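Local coordinates for hypothetical protein PH0730 (Pyrococcus horikoshii, PDB 2P8T) that is of unknown function but may bind ATP and act as an aminoacyl-tRNA ligase, at residues T49-R52 / K53-H56; I180-A183 / Y184-K188; E189-T192 / P193-E197. One frame throughout, in Å; residues are numbered along the deposited sequence.

Overall arrangement
From the N terminus, interaction 1 comes first, on the last two turns of helix 44-56 in the helix-turn-helix-like N-terminal region. Interaction 2 follows much later, on the final turns of helix 172-187, which packs beside the five-stranded antiparallel sheet; the centre of interaction 2 lies about 22 Å from that of interaction 1, with no touch. Interaction 3 comes directly after it, where the chain turns from helix 172-187 into the short helix 193-196. Each contact is local, so none closes a long loop, and the three run in series without nesting or crossing. Tyr184 packs on Ile191 and Leu196, joining interactions 2 and 3, while Lys53 touches Glu197, bringing the C-terminal segment back to interaction 1.

Interaction 1 of 3, residues T49-R52 / K53-H56; sequences TLLR and KLSH
Leu50 and Leu54 meet one turn apart in an i to i+4 contact along the C-terminal half of helix 44-56, part of the helix-turn-helix-like N-terminal region. Their side chains lie side by side and point the same way, with CD1 of Leu50 4.1 Å from CD1 of Leu54. Leu50 gets there by turning its CG anti to the backbone N (chi1 171°), which carries the end of the side chain forward along the helix, toward Leu54. Leu51 approaches the same methyl less closely, its CD2 lying 4.3 Å from Leu54 CD1. The buried row rests on Val23 of helix 17-26 and Ile60 of strand 60-62, tying the helix to both neighbours. Cutting Leu54 back to an alanine is likely to leave a gap between Leu50, Val23 and Ile60, weakening the grip of the helix on both neighbours.

Four backbone bonds hold the turn, from the N of Lys53, Leu54, Ser55 and His56 to the O of Thr49, Leu50, Leu51 and Arg52; that from Leu54 N to Leu50 O measures 2.9 Å. On the more exposed side, Thr49 OG1 bonds back to Gly45 O. At the helix end the His56 side chain folds back beside its own N (chi1 -62°), and one face of its ring receives the carbonyl of Arg52, whose O sits 3.2 Å above the ring plane, over its centre.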
ATOM      1  N   THR A  49       1.815 -20.669   1.742  1.00 24.69           N
ATOM      2  CA  THR A  49       3.107 -20.694   1.087  1.00 23.41           C
ATOM      3  C   THR A  49       3.866 -19.394   1.322  1.00 22.26           C
ATOM      4  O   THR A  49       5.060 -19.409   1.608  1.00 20.80           O
ATOM      5  CB  THR A  49       2.954 -20.954  -0.428  1.00 23.56           C
ATOM      6  OG1 THR A  49       2.348 -22.246  -0.612  1.00 24.63           O
ATOM      7  CG2 THR A  49       4.287 -20.934  -1.100  1.00 24.02           C
ATOM      8  N   LEU A  50       3.152 -18.281   1.194  1.00 21.59           N
ATOM      9  CA  LEU A  50       3.717 -16.972   1.482  1.00 20.81           C
ATOM     10  C   LEU A  50       4.264 -16.905   2.911  1.00 20.40           C
ATOM     11  O   LEU A  50       5.413 -16.507   3.086  1.00 20.45           O
ATOM     12  CB  LEU A  50       2.683 -15.864   1.218  1.00 20.80           C
ATOM     13  CG  LEU A  50       3.039 -14.449   1.658  1.00 21.64           C
ATOM     14  CD1 LEU A  50       4.369 -14.002   1.105  1.00 22.49           C
ATOM     15  CD2 LEU A  50       1.903 -13.516   1.222  1.00 22.06           C
ATOM     16  N   LEU A  51       3.474 -17.319   3.904  1.00 20.10           N
ATOM     17  CA  LEU A  51       3.907 -17.280   5.319  1.00 20.35           C
ATOM     18  C   LEU A  51       5.065 -18.235   5.595  1.00 20.57           C
ATOM     19  O   LEU A  51       5.984 -17.923   6.363  1.00 19.49           O
ATOM     20  CB  LEU A  51       2.740 -17.528   6.274  1.00 21.54           C
ATOM     21  CG  LEU A  51       1.607 -16.490   6.274  1.00 22.30           C
ATOM     22  CD1 LEU A  51       0.559 -16.871   7.274  1.00 24.73           C
ATOM     23  CD2 LEU A  51       2.117 -15.085   6.576  1.00 24.02           C
ATOM     24  N   ARG A  52       5.049 -19.394   4.936  1.00 20.09           N
ATOM     25  CA  ARG A  52       6.191 -20.293   5.047  1.00 19.76           C
ATOM     26  C   ARG A  52       7.456 -19.690   4.466  1.00 18.90           C
ATOM     27  O   ARG A  52       8.512 -19.781   5.083  1.00 17.03           O
ATOM     28  CB  ARG A  52       5.897 -21.682   4.481  1.00 20.86           C
ATOM     29  CG  ARG A  52       5.432 -22.688   5.534  1.00 24.79           C
ATOM     30  CD  ARG A  52       4.849 -22.004   6.773  1.00 35.16           C
ATOM     31  NE  ARG A  52       3.717 -22.717   7.357  1.00 39.82           N
ATOM     32  CZ  ARG A  52       2.453 -22.320   7.237  1.00 41.42           C
ATOM     33  NH1 ARG A  52       2.167 -21.225   6.544  1.00 38.92           N
ATOM     34  NH2 ARG A  52       1.482 -23.026   7.805  1.00 41.88           N
ATOM     35  N   LYS A  53       7.370 -19.047   3.298  1.00 17.80           N
ATOM     36  CA  LYS A  53       8.563 -18.422   2.747  1.00 17.17           C
ATOM     37  C   LYS A  53       9.062 -17.332   3.683  1.00 16.91           C
ATOM     38  O   LYS A  53      10.256 -17.244   3.939  1.00 16.32           O
ATOM     39  CB  LYS A  53       8.320 -17.840   1.344  1.00 17.58           C
ATOM     40  CG  LYS A  53       9.603 -17.394   0.647  1.00 18.70           C
ATOM     41  CD  LYS A  53      10.453 -18.586   0.226  1.00 24.15           C
ATOM     42  CE  LYS A  53      11.696 -18.122  -0.521  1.00 26.74           C
ATOM     43  NZ  LYS A  53      12.467 -19.318  -0.971  1.00 29.16           N
ATOM     44  N   LEU A  54       8.140 -16.515   4.191  1.00 16.72           N
ATOM     45  CA  LEU A  54       8.534 -15.470   5.157  1.00 17.14           C
ATOM     46  C   LEU A  54       9.201 -16.081   6.387  1.00 16.85           C
ATOM     47  O   LEU A  54      10.226 -15.568   6.842  1.00 17.92           O
ATOM     48  CB  LEU A  54       7.338 -14.605   5.548  1.00 16.57           C
ATOM     49  CG  LEU A  54       6.809 -13.713   4.432  1.00 18.47           C
ATOM     50  CD1 LEU A  54       5.532 -13.075   4.892  1.00 19.37           C
ATOM     51  CD2 LEU A  54       7.831 -12.639   4.012  1.00 18.21           C
ATOM     52  N   SER A  55       8.690 -17.223   6.856  1.00 17.50           N
ATOM     53  CA  SER A  55       9.324 -17.934   7.988  1.00 18.10           C
ATOM     54  C   SER A  55      10.744 -18.445   7.684  1.00 17.56           C
ATOM     55  O   SER A  55      11.663 -18.287   8.494  1.00 16.54           O
ATOM     56  CB  SER A  55       8.440 -19.108   8.467  1.00 17.95           C
ATOM     57  OG  SER A  55       9.024 -19.688   9.637  1.00 23.04           O
ATOM     58  N   HIS A  56      10.925 -19.047   6.502  1.00 17.21           N
ATOM     59  CA  HIS A  56      12.218 -19.578   6.099  1.00 17.37           C
ATOM     60  C   HIS A  56      13.238 -18.469   6.031  1.00 17.76           C
ATOM     61  O   HIS A  56      14.388 -18.649   6.435  1.00 17.86           O
ATOM     62  CB  HIS A  56      12.133 -20.302   4.737  1.00 17.41           C
ATOM     63  CG  HIS A  56      11.214 -21.480   4.757  1.00 19.75           C
ATOM     64  ND1 HIS A  56      10.712 -22.053   3.606  1.00 20.09           N
ATOM     65  CD2 HIS A  56      10.648 -22.146   5.789  1.00 18.79           C
ATOM     66  CE1 HIS A  56       9.892 -23.038   3.931  1.00 22.33           C
ATOM     67  NE2 HIS A  56       9.830 -23.114   5.251  1.00 21.84           N
TER

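Interaction 2 of 3, residues I180-A183 / Y184-K188; sequences IHVA and YILKK
Ile180 O accepts the first bond of this contact, from Tyr184 N, in the last turns of helix 172-187, an alpha-helix packed between strand 95-102, helix 110-119 and helix 17-26. The bond is 2.8 Å from Tyr184 N to Ile180 O. Tyr184 CB rests 3.4 Å from Ile180 O, while its ring leads away toward Ile191. The Ile180 side chain turns elsewhere, onto Leu21 and Ala22 of helix 17-26 and Ile100 of the sheet.

His181 makes a CH-pi contact one turn on. Its CG stands anti to the backbone N (chi1 -180°), which swings the imidazole toward the next turn, where the CD1 methyl of Ile185 sits over one face, 4.0 Å from the ring centroid and 28° off the normal. The ring is also held from outside the turn: ND1 is hydrogen-bonded to Glu18 OE2, and Phe120 stacks on it. These partners probably restrict the ring from flipping.

Val182 is buried against Ala117 of helix 110-119, and its CG1 reaches Leu186 CD1 at 4.2 Å, a plain apolar contact one turn on. Its O takes the bond from Leu186 N.

Ala183, with its small side chain against Phe84, closes the series. Its O accepts from Lys187 N at 3.0 Å, but the angle at the hydrogen is a bent 133°; Lys187 NZ extends away to bond Asn104 O.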
ATOM      1  N   ILE A 180      -1.028  -0.671  -3.232  1.00 16.32           N
ATOM      2  CA  ILE A 180       0.336  -1.186  -3.114  1.00 16.59           C
ATOM      3  C   ILE A 180       0.953  -1.383  -4.502  1.00 16.63           C
ATOM      4  O   ILE A 180       2.118  -1.088  -4.715  1.00 15.29           O
ATOM      5  CB  ILE A 180       0.403  -2.459  -2.228  1.00 16.98           C
ATOM      6  CG1 ILE A 180       0.053  -2.082  -0.788  1.00 16.68           C
ATOM      7  CG2 ILE A 180       1.828  -3.094  -2.287  1.00 16.27           C
ATOM      8  CD1 ILE A 180      -0.143  -3.252   0.161  1.00 18.30           C
ATOM      9  N   HIS A 181       0.154  -1.842  -5.466  1.00 16.57           N
ATOM     10  CA  HIS A 181       0.673  -1.964  -6.833  1.00 17.61           C
ATOM     11  C   HIS A 181       1.210  -0.614  -7.358  1.00 17.31           C
ATOM     12  O   HIS A 181       2.287  -0.549  -7.916  1.00 16.38           O
ATOM     13  CB  HIS A 181      -0.416  -2.513  -7.753  1.00 17.20           C
ATOM     14  CG  HIS A 181       0.032  -2.681  -9.169  1.00 21.75           C
ATOM     15  ND1 HIS A 181       1.089  -3.492  -9.520  1.00 24.34           N
ATOM     16  CD2 HIS A 181      -0.419  -2.129 -10.317  1.00 22.14           C
ATOM     17  CE1 HIS A 181       1.269  -3.436 -10.829  1.00 25.32           C
ATOM     18  NE2 HIS A 181       0.360  -2.623 -11.337  1.00 23.22           N
ATOM     19  N   VAL A 182       0.441   0.460  -7.165  1.00 17.26           N
ATOM     20  CA  VAL A 182       0.864   1.810  -7.585  1.00 16.99           C
ATOM     21  C   VAL A 182       2.123   2.266  -6.839  1.00 17.45           C
ATOM     22  O   VAL A 182       3.080   2.785  -7.434  1.00 17.04           O
ATOM     23  CB  VAL A 182      -0.296   2.855  -7.436  1.00 17.00           C
ATOM     24  CG1 VAL A 182       0.174   4.249  -7.869  1.00 15.46           C
ATOM     25  CG2 VAL A 182      -1.553   2.415  -8.246  1.00 17.66           C
ATOM     26  N   ALA A 183       2.134   2.036  -5.520  1.00 17.72           N
ATOM     27  CA  ALA A 183       3.300   2.318  -4.686  1.00 18.23           C
ATOM     28  C   ALA A 183       4.546   1.615  -5.207  1.00 18.69           C
ATOM     29  O   ALA A 183       5.643   2.227  -5.344  1.00 18.24           O
ATOM     30  CB  ALA A 183       3.004   1.891  -3.257  1.00 18.71           C
ATOM     31  N   TYR A 184       4.377   0.324  -5.509  1.00 18.59           N
ATOM     32  CA  TYR A 184       5.468  -0.480  -6.075  1.00 19.99           C
ATOM     33  C   TYR A 184       5.989   0.060  -7.414  1.00 19.68           C
ATOM     34  O   TYR A 184       7.210   0.135  -7.614  1.00 20.19           O
ATOM     35  CB  TYR A 184       5.043  -1.942  -6.195  1.00 20.69           C
ATOM     36  CG  TYR A 184       6.156  -2.830  -6.715  1.00 22.55           C
ATOM     37  CD1 TYR A 184       7.319  -3.017  -5.976  1.00 25.71           C
ATOM     38  CD2 TYR A 184       6.044  -3.466  -7.950  1.00 25.68           C
ATOM     39  CE1 TYR A 184       8.364  -3.816  -6.449  1.00 26.47           C
ATOM     40  CE2 TYR A 184       7.091  -4.271  -8.439  1.00 27.92           C
ATOM     41  CZ  TYR A 184       8.242  -4.429  -7.676  1.00 25.87           C
ATOM     42  OH  TYR A 184       9.278  -5.228  -8.133  1.00 26.84           O
ATOM     43  N   ILE A 185       5.098   0.464  -8.325  1.00 19.88           N
ATOM     44  CA  ILE A 185       5.558   1.098  -9.585  1.00 20.53           C
ATOM     45  C   ILE A 185       6.444   2.325  -9.295  1.00 20.98           C
ATOM     46  O   ILE A 185       7.509   2.515  -9.892  1.00 20.06           O
ATOM     47  CB  ILE A 185       4.376   1.510 -10.521  1.00 21.10           C
ATOM     48  CG1 ILE A 185       3.592   0.275 -10.992  1.00 21.52           C
ATOM     49  CG2 ILE A 185       4.900   2.362 -11.710  1.00 21.76           C
ATOM     50  CD1 ILE A 185       2.195   0.568 -11.479  1.00 23.79           C
ATOM     51  N   LEU A 186       5.998   3.173  -8.369  1.00 20.85           N
ATOM     52  CA  LEU A 186       6.698   4.426  -8.083  1.00 21.54           C
ATOM     53  C   LEU A 186       8.052   4.252  -7.387  1.00 22.42           C
ATOM     54  O   LEU A 186       8.968   5.094  -7.538  1.00 23.54           O
ATOM     55  CB  LEU A 186       5.800   5.319  -7.209  1.00 20.78           C
ATOM     56  CG  LEU A 186       4.675   6.000  -7.984  1.00 20.41           C
ATOM     57  CD1 LEU A 186       3.632   6.546  -7.006  1.00 19.33           C
ATOM     58  CD2 LEU A 186       5.234   7.083  -8.893  1.00 21.43           C
ATOM     59  N   LYS A 187       8.177   3.170  -6.622  1.00 22.97           N
ATOM     60  CA  LYS A 187       9.362   2.938  -5.786  1.00 23.75           C
ATOM     61  C   LYS A 187      10.112   1.629  -6.103  1.00 24.80           C
ATOM     62  O   LYS A 187      10.926   1.157  -5.294  1.00 24.03           O
ATOM     63  CB  LYS A 187       8.966   2.986  -4.310  1.00 23.22           C
ATOM     64  CG  LYS A 187       8.694   4.391  -3.801  1.00 24.40           C
ATOM     65  CD  LYS A 187       9.938   5.286  -3.990  1.00 26.73           C
ATOM     66  CE  LYS A 187       9.849   6.517  -3.125  1.00 28.21           C
ATOM     67  NZ  LYS A 187      11.123   7.305  -3.114  1.00 30.60           N
ATOM     68  N   LYS A 188       9.825   1.076  -7.286  1.00 26.45           N
ATOM     69  CA  LYS A 188      10.359  -0.208  -7.770  1.00 28.85           C
ATOM     70  C   LYS A 188      11.869  -0.358  -7.540  1.00 29.64           C
ATOM     71  O   LYS A 188      12.337  -1.385  -7.043  1.00 30.21           O
ATOM     72  CB  LYS A 188      10.035  -0.330  -9.277  1.00 28.60           C
ATOM     73  CG  LYS A 188      10.388  -1.664  -9.966  1.00 30.39           C
ATOM     74  CD  LYS A 188      10.179  -1.593 -11.496  1.00 29.44           C
ATOM     75  CE  LYS A 188      11.254  -0.768 -12.228  1.00 32.73           C
ATOM     76  NZ  LYS A 188      11.395  -1.144 -13.701  1.00 32.28           N
TER

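Interaction 3 of 3, residues E189-T192 / P193-E197; sequences EEIT and PEILE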
ATOM      1  N   GLU A 189      12.623   0.673  -7.907  1.00 31.52           N
ATOM      2  CA  GLU A 189      14.082   0.629  -7.824  1.00 32.21           C
ATOM      3  C   GLU A 189      14.590   0.735  -6.384  1.00 31.76           C
ATOM      4  O   GLU A 189      15.763   0.479  -6.115  1.00 32.07           O
ATOM      5  CB  GLU A 189      14.699   1.722  -8.713  1.00 32.48           C
ATOM      6  CG  GLU A 189      14.333   1.575 -10.222  1.00 34.48           C
ATOM      7  CD  GLU A 189      14.844   2.724 -11.089  1.00 34.77           C
ATOM      8  OE1 GLU A 189      16.042   2.708 -11.450  1.00 38.61           O
ATOM      9  OE2 GLU A 189      14.046   3.624 -11.431  1.00 38.94           O
ATOM     10  N   GLU A 190      13.716   1.118  -5.457  1.00 30.55           N
ATOM     11  CA  GLU A 190      14.138   1.342  -4.082  1.00 30.34           C
ATOM     12  C   GLU A 190      13.721   0.233  -3.125  1.00 28.98           C
ATOM     13  O   GLU A 190      14.159   0.219  -1.976  1.00 29.63           O
ATOM     14  CB  GLU A 190      13.632   2.699  -3.569  1.00 30.93           C
ATOM     15  CG  GLU A 190      13.878   3.895  -4.523  1.00 33.91           C
ATOM     16  CD  GLU A 190      15.325   4.080  -4.906  1.00 39.58           C
ATOM     17  OE1 GLU A 190      16.190   4.024  -4.000  1.00 41.87           O
ATOM     18  OE2 GLU A 190      15.593   4.294  -6.119  1.00 41.73           O
ATOM     19  N   ILE A 191      12.856  -0.670  -3.590  1.00 27.90           N
ATOM     20  CA  ILE A 191      12.387  -1.803  -2.793  1.00 27.10           C
ATOM     21  C   ILE A 191      13.580  -2.717  -2.496  1.00 27.22           C
ATOM     22  O   ILE A 191      14.310  -3.079  -3.419  1.00 27.15           O
ATOM     23  CB  ILE A 191      11.298  -2.632  -3.543  1.00 26.86           C
ATOM     24  CG1 ILE A 191      10.062  -1.777  -3.916  1.00 26.88           C
ATOM     25  CG2 ILE A 191      10.883  -3.856  -2.731  1.00 26.59           C
ATOM     26  CD1 ILE A 191       9.282  -1.209  -2.727  1.00 22.76           C
ATOM     27  N   THR A 192      13.774  -3.061  -1.222  1.00 27.22           N
ATOM     28  CA  THR A 192      14.934  -3.864  -0.769  1.00 27.75           C
ATOM     29  C   THR A 192      14.965  -5.248  -1.425  1.00 27.07           C
ATOM     30  O   THR A 192      13.905  -5.855  -1.632  1.00 27.06           O
ATOM     31  CB  THR A 192      14.985  -4.008   0.795  1.00 27.95           C
ATOM     32  OG1 THR A 192      16.039  -4.912   1.179  1.00 30.60           O
ATOM     33  CG2 THR A 192      13.697  -4.564   1.330  1.00 28.23           C
ATOM     34  N   PRO A 193      16.173  -5.753  -1.755  1.00 26.94           N
ATOM     35  CA  PRO A 193      16.269  -7.129  -2.266  1.00 27.33           C
ATOM     36  C   PRO A 193      15.699  -8.185  -1.312  1.00 27.52           C
ATOM     37  O   PRO A 193      15.242  -9.234  -1.767  1.00 26.58           O
ATOM     38  CB  PRO A 193      17.771  -7.343  -2.444  1.00 27.42           C
ATOM     39  CG  PRO A 193      18.348  -5.949  -2.570  1.00 27.63           C
ATOM     40  CD  PRO A 193      17.491  -5.097  -1.686  1.00 27.02           C
ATOM     41  N   GLU A 194      15.726  -7.905  -0.007  1.00 27.26           N
ATOM     42  CA  GLU A 194      15.210  -8.830   0.988  1.00 28.18           C
ATOM     43  C   GLU A 194      13.728  -9.111   0.773  1.00 27.53           C
ATOM     44  O   GLU A 194      13.259 -10.197   1.074  1.00 27.89           O
ATOM     45  CB  GLU A 194      15.455  -8.308   2.409  1.00 28.98           C
ATOM     46  CG  GLU A 194      16.916  -7.975   2.693  1.00 31.84           C
ATOM     47  CD  GLU A 194      17.276  -8.012   4.174  1.00 36.32           C
ATOM     48  OE1 GLU A 194      16.424  -7.679   5.023  1.00 37.62           O
ATOM     49  OE2 GLU A 194      18.432  -8.381   4.490  1.00 39.83           O
ATOM     50  N   ILE A 195      12.998  -8.123   0.254  1.00 27.33           N
ATOM     51  CA  ILE A 195      11.590  -8.305  -0.093  1.00 26.34           C
ATOM     52  C   ILE A 195      11.458  -9.083  -1.404  1.00 26.06           C
ATOM     53  O   ILE A 195      10.663 -10.019  -1.511  1.00 25.76           O
ATOM     54  CB  ILE A 195      10.848  -6.950  -0.194  1.00 26.50           C
ATOM     55  CG1 ILE A 195      10.689  -6.324   1.198  1.00 26.02           C
ATOM     56  CG2 ILE A 195       9.460  -7.112  -0.869  1.00 27.13           C
ATOM     57  CD1 ILE A 195      10.051  -4.928   1.187  1.00 26.67           C
ATOM     58  N   LEU A 196      12.228  -8.680  -2.401  1.00 25.96           N
ATOM     59  CA  LEU A 196      12.227  -9.363  -3.701  1.00 26.73           C
ATOM     60  C   LEU A 196      12.580 -10.845  -3.555  1.00 27.19           C
ATOM     61  O   LEU A 196      12.083 -11.677  -4.321  1.00 27.85           O
ATOM     62  CB  LEU A 196      13.202  -8.681  -4.660  1.00 27.13           C
ATOM     63  CG  LEU A 196      12.956  -7.202  -4.990  1.00 27.65           C
ATOM     64  CD1 LEU A 196      14.106  -6.634  -5.841  1.00 29.34           C
ATOM     65  CD2 LEU A 196      11.601  -7.002  -5.683  1.00 31.46           C
ATOM     66  N   GLU A 197      13.415 -11.176  -2.562  1.00 26.70           N
ATOM     67  CA  GLU A 197      13.793 -12.576  -2.280  1.00 26.66           C
ATOM     68  C   GLU A 197      12.597 -13.484  -1.948  1.00 25.13           C
ATOM     69  O   GLU A 197      12.674 -14.707  -2.074  1.00 24.14           O
ATOM     70  CB  GLU A 197      14.811 -12.630  -1.130  1.00 26.17           C
ATOM     71  CG  GLU A 197      15.780 -13.808  -1.208  1.00 29.45           C
ATOM     72  CD  GLU A 197      16.859 -13.813  -0.124  1.00 30.48           C
ATOM     73  OE1 GLU A 197      16.901 -12.894   0.742  1.00 33.19           O
ATOM     74  OE2 GLU A 197      17.683 -14.760  -0.152  1.00 34.26           O
TER
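Thr192 and Glu194 make the polar part of this contact, where the chain enters helix 193-196. Thr192 OG1 accepts from Glu194 N at 3.2 Å, with an N-H...O angle of 155°; the hydroxyl lies anti to the backbone N (chi1 174°), a rotation that turns it toward the start of the helix. Thr192 O serves the next turn. Ile195 N bonds to it at 3.1 Å, coming from well above the carbonyl plane, and Leu196 N adds a weak, longer bond to the same oxygen.

This is an N-cap, with Thr192 placed directly before the first helical residue, Pro193. The proline, which has no N-H to give, takes up that first position, and its ring crosses the Thr192 side chain at about a right angle.

The apolar contacts involve Thr192, Ile191, Ile195 and Leu196. Thr192 CG2 presses on Ile195 CG1 at 3.5 Å, tighter than usual for two carbons. Ile191 crosses Ile195 obliquely, its CG2 4.0 Å from Ile195 CB, and the same methyl reaches Leu196 CD2 more loosely at 4.4 Å. Beyond the turn, Ile195 is buried against Val20 and Leu21 of helix 17-26 and Ile76 and Leu80 of helix 71-81.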